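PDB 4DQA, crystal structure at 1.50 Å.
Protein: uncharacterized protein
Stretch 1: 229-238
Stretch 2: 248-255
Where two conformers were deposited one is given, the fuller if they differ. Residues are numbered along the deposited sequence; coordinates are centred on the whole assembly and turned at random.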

ATOM      1  N   THR A 229       4.557   7.358 -16.113  1.00 17.34           N
ATOM      2  CA  THR A 229       5.756   7.974 -15.545  1.00 18.59           C
ATOM      3  C   THR A 229       6.527   8.682 -16.640  1.00 21.97           C
ATOM      4  O   THR A 229       6.480   8.284 -17.806  1.00 21.27           O
ATOM      5  CB  THR A 229       6.695   6.959 -14.851  1.00 22.69           C
ATOM      6  OG1 THR A 229       7.251   6.050 -15.809  1.00 22.67           O
ATOM      7  CG2 THR A 229       5.963   6.187 -13.753  1.00 21.19           C
ATOM      8  N   TYR A 230       7.232   9.735 -16.265  1.00 19.57           N
ATOM      9  CA  TYR A 230       8.232  10.324 -17.156  1.00 19.47           C
ATOM     10  C   TYR A 230       9.440  10.684 -16.321  1.00 21.49           C
ATOM     11  O   TYR A 230       9.315  11.357 -15.307  1.00 21.45           O
ATOM     12  CB  TYR A 230       7.696  11.586 -17.808  1.00 22.71           C
ATOM     13  CG  TYR A 230       8.683  12.350 -18.664  1.00 19.40           C
ATOM     14  CD1 TYR A 230       9.398  11.724 -19.677  1.00 21.69           C
ATOM     15  CD2 TYR A 230       8.842  13.710 -18.495  1.00 20.80           C
ATOM     16  CE1 TYR A 230      10.265  12.442 -20.495  1.00 21.92           C
ATOM     17  CE2 TYR A 230       9.709  14.434 -19.310  1.00 19.20           C
ATOM     18  CZ  TYR A 230      10.404  13.795 -20.301  1.00 20.24           C
ATOM     19  OH  TYR A 230      11.255  14.525 -21.093  1.00 26.93           O
ATOM     20  N   ASP A 231      10.587  10.188 -16.759  1.00 21.35           N
ATOM     21  CA  ASP A 231      11.880  10.485 -16.150  0.50 23.08           C
ATOM     22  C   ASP A 231      12.550  11.500 -17.063  1.00 23.83           C
ATOM     23  O   ASP A 231      13.057  11.137 -18.121  1.00 26.01           O
ATOM     24  CB  ASP A 231      12.699   9.200 -16.070  0.50 24.30           C
ATOM     25  CG  ASP A 231      13.987   9.362 -15.281  0.50 29.98           C
ATOM     26  OD1 ASP A 231      14.762  10.307 -15.553  0.50 23.59           O
ATOM     27  OD2 ASP A 231      14.217   8.522 -14.384  0.50 29.98           O
ATOM     28  N   GLN A 232      12.529  12.761 -16.672  1.00 23.33           N
ATOM     29  CA  GLN A 232      12.993  13.803 -17.576  1.00 26.70           C
ATOM     30  C   GLN A 232      14.485  13.684 -17.949  1.00 27.56           C
ATOM     31  O   GLN A 232      14.840  13.870 -19.110  1.00 28.68           O
ATOM     32  CB  GLN A 232      12.653  15.183 -17.008  1.00 22.23           C
ATOM     33  CG  GLN A 232      13.213  16.347 -17.820  1.00 28.36           C
ATOM     34  CD  GLN A 232      14.614  16.726 -17.386  1.00 35.55           C
ATOM     35  OE1 GLN A 232      14.926  16.719 -16.191  1.00 34.68           O
ATOM     36  NE2 GLN A 232      15.467  17.062 -18.348  1.00 40.98           N
ATOM     37  N   PRO A 233      15.361  13.344 -16.987  1.00 26.00           N
ATOM     38  CA  PRO A 233      16.757  13.218 -17.412  1.00 28.27           C
ATOM     39  C   PRO A 233      17.013  12.103 -18.418  1.00 26.88           C
ATOM     40  O   PRO A 233      17.832  12.293 -19.330  1.00 28.08           O
ATOM     41  CB  PRO A 233      17.504  12.922 -16.097  1.00 27.64           C
ATOM     42  CG  PRO A 233      16.677  13.500 -15.056  1.00 26.00           C
ATOM     43  CD  PRO A 233      15.236  13.423 -15.520  1.00 23.38           C
ATOM     44  N   THR A 234      16.382  10.948 -18.254  1.00 24.97           N
ATOM     45  CA  THR A 234      16.634   9.857 -19.182  1.00 25.78           C
ATOM     46  C   THR A 234      15.786  10.019 -20.422  1.00 25.46           C
ATOM     47  O   THR A 234      16.071   9.424 -21.470  1.00 27.65           O
ATOM     48  CB  THR A 234      16.349   8.490 -18.594  1.00 26.93           C
ATOM     49  OG1 THR A 234      14.942   8.376 -18.326  1.00 26.88           O
ATOM     50  CG2 THR A 234      17.144   8.263 -17.319  1.00 29.48           C
ATOM     51  N   GLY A 235      14.701  10.775 -20.280  1.00 26.74           N
ATOM     52  CA  GLY A 235      13.741  10.957 -21.360  1.00 28.24           C
ATOM     53  C   GLY A 235      12.712   9.844 -21.471  1.00 27.76           C
ATOM     54  O   GLY A 235      11.824   9.895 -22.322  1.00 25.08           O
ATOM     55  N   LYS A 236      12.805   8.830 -20.611  1.00 22.11           N
ATOM     56  CA  LYS A 236      11.944   7.659 -20.737  1.00 23.32           C
ATOM     57  C   LYS A 236      10.611   7.876 -20.077  1.00 22.18           C
ATOM     58  O   LYS A 236      10.513   8.402 -18.969  1.00 22.76           O
ATOM     59  CB  LYS A 236      12.594   6.424 -20.126  1.00 25.01           C
ATOM     60  CG  LYS A 236      13.903   6.058 -20.816  1.00 30.95           C
ATOM     61  CD  LYS A 236      14.576   4.874 -20.137  1.00 45.18           C
ATOM     62  CE  LYS A 236      13.820   3.566 -20.390  1.00 50.13           C
ATOM     63  NZ  LYS A 236      14.533   2.366 -19.844  1.00 54.29           N
ATOM     64  N   THR A 237       9.578   7.507 -20.810  1.00 20.95           N
ATOM     65  CA  THR A 237       8.221   7.513 -20.270  1.00 20.67           C
ATOM     66  C   THR A 237       7.618   6.136 -20.453  1.00 22.74           C
ATOM     67  O   THR A 237       7.931   5.415 -21.407  1.00 23.00           O
ATOM     68  CB  THR A 237       7.343   8.626 -20.915  1.00 20.30           C
ATOM     69  OG1 THR A 237       5.962   8.476 -20.530  1.00 21.47           O
ATOM     70  CG2 THR A 237       7.415   8.581 -22.423  1.00 23.26           C
ATOM     71  N   GLY A 238       6.771   5.744 -19.501  1.00 21.22           N
ATOM     72  CA  GLY A 238       6.112   4.459 -19.568  1.00 20.37           C
ATOM     73  C   GLY A 238       4.670   4.515 -19.091  1.00 17.27           C
ATOM     74  O   GLY A 238       4.309   5.349 -18.246  1.00 19.26           O
ATOM     75  N   GLY A 248       5.929   2.286 -23.911  1.00 23.74           N
ATOM     76  CA  GLY A 248       6.887   3.302 -23.570  1.00 28.27           C
ATOM     77  C   GLY A 248       7.191   4.212 -24.732  1.00 32.26           C
ATOM     78  O   GLY A 248       6.880   3.904 -25.893  1.00 28.49           O
ATOM     79  N   SER A 249       7.793   5.343 -24.404  1.00 24.00           N
ATOM     80  CA  SER A 249       8.318   6.246 -25.414  1.00 28.79           C
ATOM     81  C   SER A 249       9.483   7.050 -24.849  1.00 24.65           C
ATOM     82  O   SER A 249       9.949   6.804 -23.710  1.00 24.88           O
ATOM     83  CB  SER A 249       7.203   7.164 -25.922  1.00 31.20           C
ATOM     84  OG  SER A 249       7.575   7.728 -27.170  1.00 33.44           O
ATOM     85  N   ASP A 250       9.995   7.965 -25.664  1.00 29.78           N
ATOM     86  CA  ASP A 250      11.111   8.806 -25.281  1.00 29.06           C
ATOM     87  C   ASP A 250      10.742  10.208 -25.677  1.00 32.80           C
ATOM     88  O   ASP A 250      10.380  10.464 -26.827  1.00 32.33           O
ATOM     89  CB  ASP A 250      12.413   8.378 -25.981  1.00 31.36           C
ATOM     90  CG  ASP A 250      12.878   6.999 -25.545  1.00 33.18           C
ATOM     91  OD1 ASP A 250      12.464   6.008 -26.179  1.00 38.55           O
ATOM     92  OD2 ASP A 250      13.633   6.906 -24.549  1.00 39.09           O
ATOM     93  N   TRP A 251      10.815  11.111 -24.718  1.00 25.71           N
ATOM     94  CA  TRP A 251      10.474  12.502 -24.939  1.00 27.79           C
ATOM     95  C   TRP A 251      11.662  13.351 -24.591  1.00 27.52           C
ATOM     96  O   TRP A 251      12.531  12.949 -23.793  1.00 30.20           O
ATOM     97  CB  TRP A 251       9.331  12.927 -24.030  1.00 25.38           C
ATOM     98  CG  TRP A 251       8.024  12.300 -24.316  1.00 24.02           C
ATOM     99  CD1 TRP A 251       7.615  11.743 -25.489  1.00 26.86           C
ATOM    100  CD2 TRP A 251       6.931  12.171 -23.403  1.00 22.43           C
ATOM    101  NE1 TRP A 251       6.333  11.273 -25.364  1.00 25.02           N
ATOM    102  CE2 TRP A 251       5.890  11.518 -24.090  1.00 20.89           C
ATOM    103  CE3 TRP A 251       6.736  12.529 -22.065  1.00 23.85           C
ATOM    104  CZ2 TRP A 251       4.662  11.234 -23.502  1.00 23.05           C
ATOM    105  CZ3 TRP A 251       5.520  12.242 -21.474  1.00 23.07           C
ATOM    106  CH2 TRP A 251       4.498  11.590 -22.195  1.00 22.19           C
ATOM    107  N   GLY A 252      11.694  14.548 -25.164  1.00 27.75           N
ATOM    108  CA  GLY A 252      12.770  15.482 -24.918  1.00 30.88           C
ATOM    109  C   GLY A 252      12.316  16.667 -24.094  1.00 25.95           C
ATOM    110  O   GLY A 252      13.101  17.569 -23.855  1.00 31.47           O
ATOM    111  N   ILE A 253      11.050  16.674 -23.665  1.00 29.43           N
ATOM    112  CA  ILE A 253      10.508  17.853 -22.991  1.00 25.29           C
ATOM    113  C   ILE A 253      11.100  18.034 -21.604  1.00 29.45           C
ATOM    114  O   ILE A 253      11.448  17.064 -20.919  1.00 27.68           O
ATOM    115  CB  ILE A 253       8.955  17.817 -22.855  1.00 29.16           C
ATOM    116  CG1 ILE A 253       8.518  16.666 -21.947  1.00 24.59           C
ATOM    117  CG2 ILE A 253       8.300  17.713 -24.226  1.00 32.75           C
ATOM    118  CD1 ILE A 253       7.029  16.629 -21.614  1.00 26.63           C
ATOM    119  N   ASP A 254      11.189  19.284 -21.177  1.00 26.99           N
ATOM    120  CA  ASP A 254      11.748  19.582 -19.875  1.00 32.75           C
ATOM    121  C   ASP A 254      10.736  19.333 -18.769  1.00 27.37           C
ATOM    122  O   ASP A 254      11.111  19.227 -17.598  1.00 29.30           O
ATOM    123  CB  ASP A 254      12.218  21.028 -19.825  1.00 36.65           C
ATOM    124  CG  ASP A 254      13.479  21.258 -20.651  1.00 43.27           C
ATOM    125  OD1 ASP A 254      14.103  20.261 -21.093  1.00 41.18           O
ATOM    126  OD2 ASP A 254      13.843  22.433 -20.849  1.00 50.00           O
ATOM    127  N   GLY A 255       9.462  19.245 -19.150  1.00 24.53           N
ATOM    128  CA  GLY A 255       8.386  19.055 -18.192  1.00 24.60           C
ATOM    129  C   GLY A 255       7.100  19.681 -18.706  1.00 26.81           C
ATOM    130  O   GLY A 255       6.952  19.962 -19.897  1.00 29.01           O
TER
HETATM  131  O   HOH W   1      14.855  17.339 -21.142  1.00 37.35           O
HETATM  132  O   HOH W   2      15.265   8.979 -23.772  1.00 34.13           O

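The contact begins as a short antiparallel ladder and ends as a small aromatic cluster. Strand 236-238 runs against strand 248-250, and Thr237 and Ser249 form its hydrogen-bonded pair: Thr237 N donates to Ser249 O at 3.0 Å, and Ser249 N to Thr237 O at 3.0 Å. Two residues on, past the non-hydrogen-bonded pair Lys236-Asp250, Trp251 N donates to Gly235 O at 2.9 Å, so the ladder's pattern carries past the strand into the loop. The same carbonyl takes a CA-H...O contact, with Asp250 CA 3.2 Å from Gly235 O.

Gly235 is where the turn requires glycine. With phi at 83° and psi near zero, a CB would be jammed against the carbonyl of the preceding residue, and it would also lie 2.9 Å from Trp251 O. At the other end, Gly238 and Gly248 pair without hydrogen bonds, and their CA atoms come within 4.2 Å.

Thr237 and Ser249 project to the same face of the sheet, and Thr237 is the buried one. Its t rotamer (chi1 171°) lets OG1 donate to Thr229 O at 2.8 Å, within its own stretch, which settles the hydroxyl in a buried site, and puts CG2 over the Trp251 ring. That methyl sits over the face of the six-membered ring, 3.7 Å from Thr237 CG2 to the Trp251 ring centroid and only 13° off the normal, a well-formed CH-pi contact. It also packs against Ser249, with Thr237 CG2 3.8 Å from Ser249 CB. Threonine suits this place because its branched side chain carries both a hydroxyl and a methyl.

Trp251 leaves its backbone sideways to the other stretch, and chi1 of -68° (m) with chi2 of -22° lays the indole so that the Thr237 methyl rests over one face, with Tyr230 meeting it obliquely on that same side. The Tyr230 and Trp251 six-membered rings have planes at 53° and centroids 5.2 Å apart, with Tyr230 CD1 3.7 Å from Trp251 CE3. Tyr230 points toward the second stretch, and its t rotamer (chi1 175°) extends the ring past the indole, carrying the hydroxyl to the loop beyond. There Tyr230 OH donates to Ile253 O at 2.6 Å. Tyrosine fits because its ring fills buried space while its tip satisfies a loop carbonyl. Ile253, chi1 65° (p) and chi2 173° (t), adds apolar cover, its CG1 3.7 Å from Tyr230 CE2.

The margins are polar and partly water-mediated. Gln232, with chi1 t and chi2 m, lays its CG 3.6 Å from Ile253 O and sends its amide to water 1: Gln232 NE2 donates to that water at 2.9 Å, and the water lies 3.0 Å from Asp254 OD1, within hydrogen-bonding reach. On the face carrying Lys236 and Asp250, Lys236 CG approaches Asp250 OD2 to 3.8 Å, so the aliphatic part of the lysine makes this contact. Asp250 (chi1 -66°, m) accepts from water 2, which is 2.8 Å from Asp250 OD2 and donates also to Thr234 O at 2.5 Å.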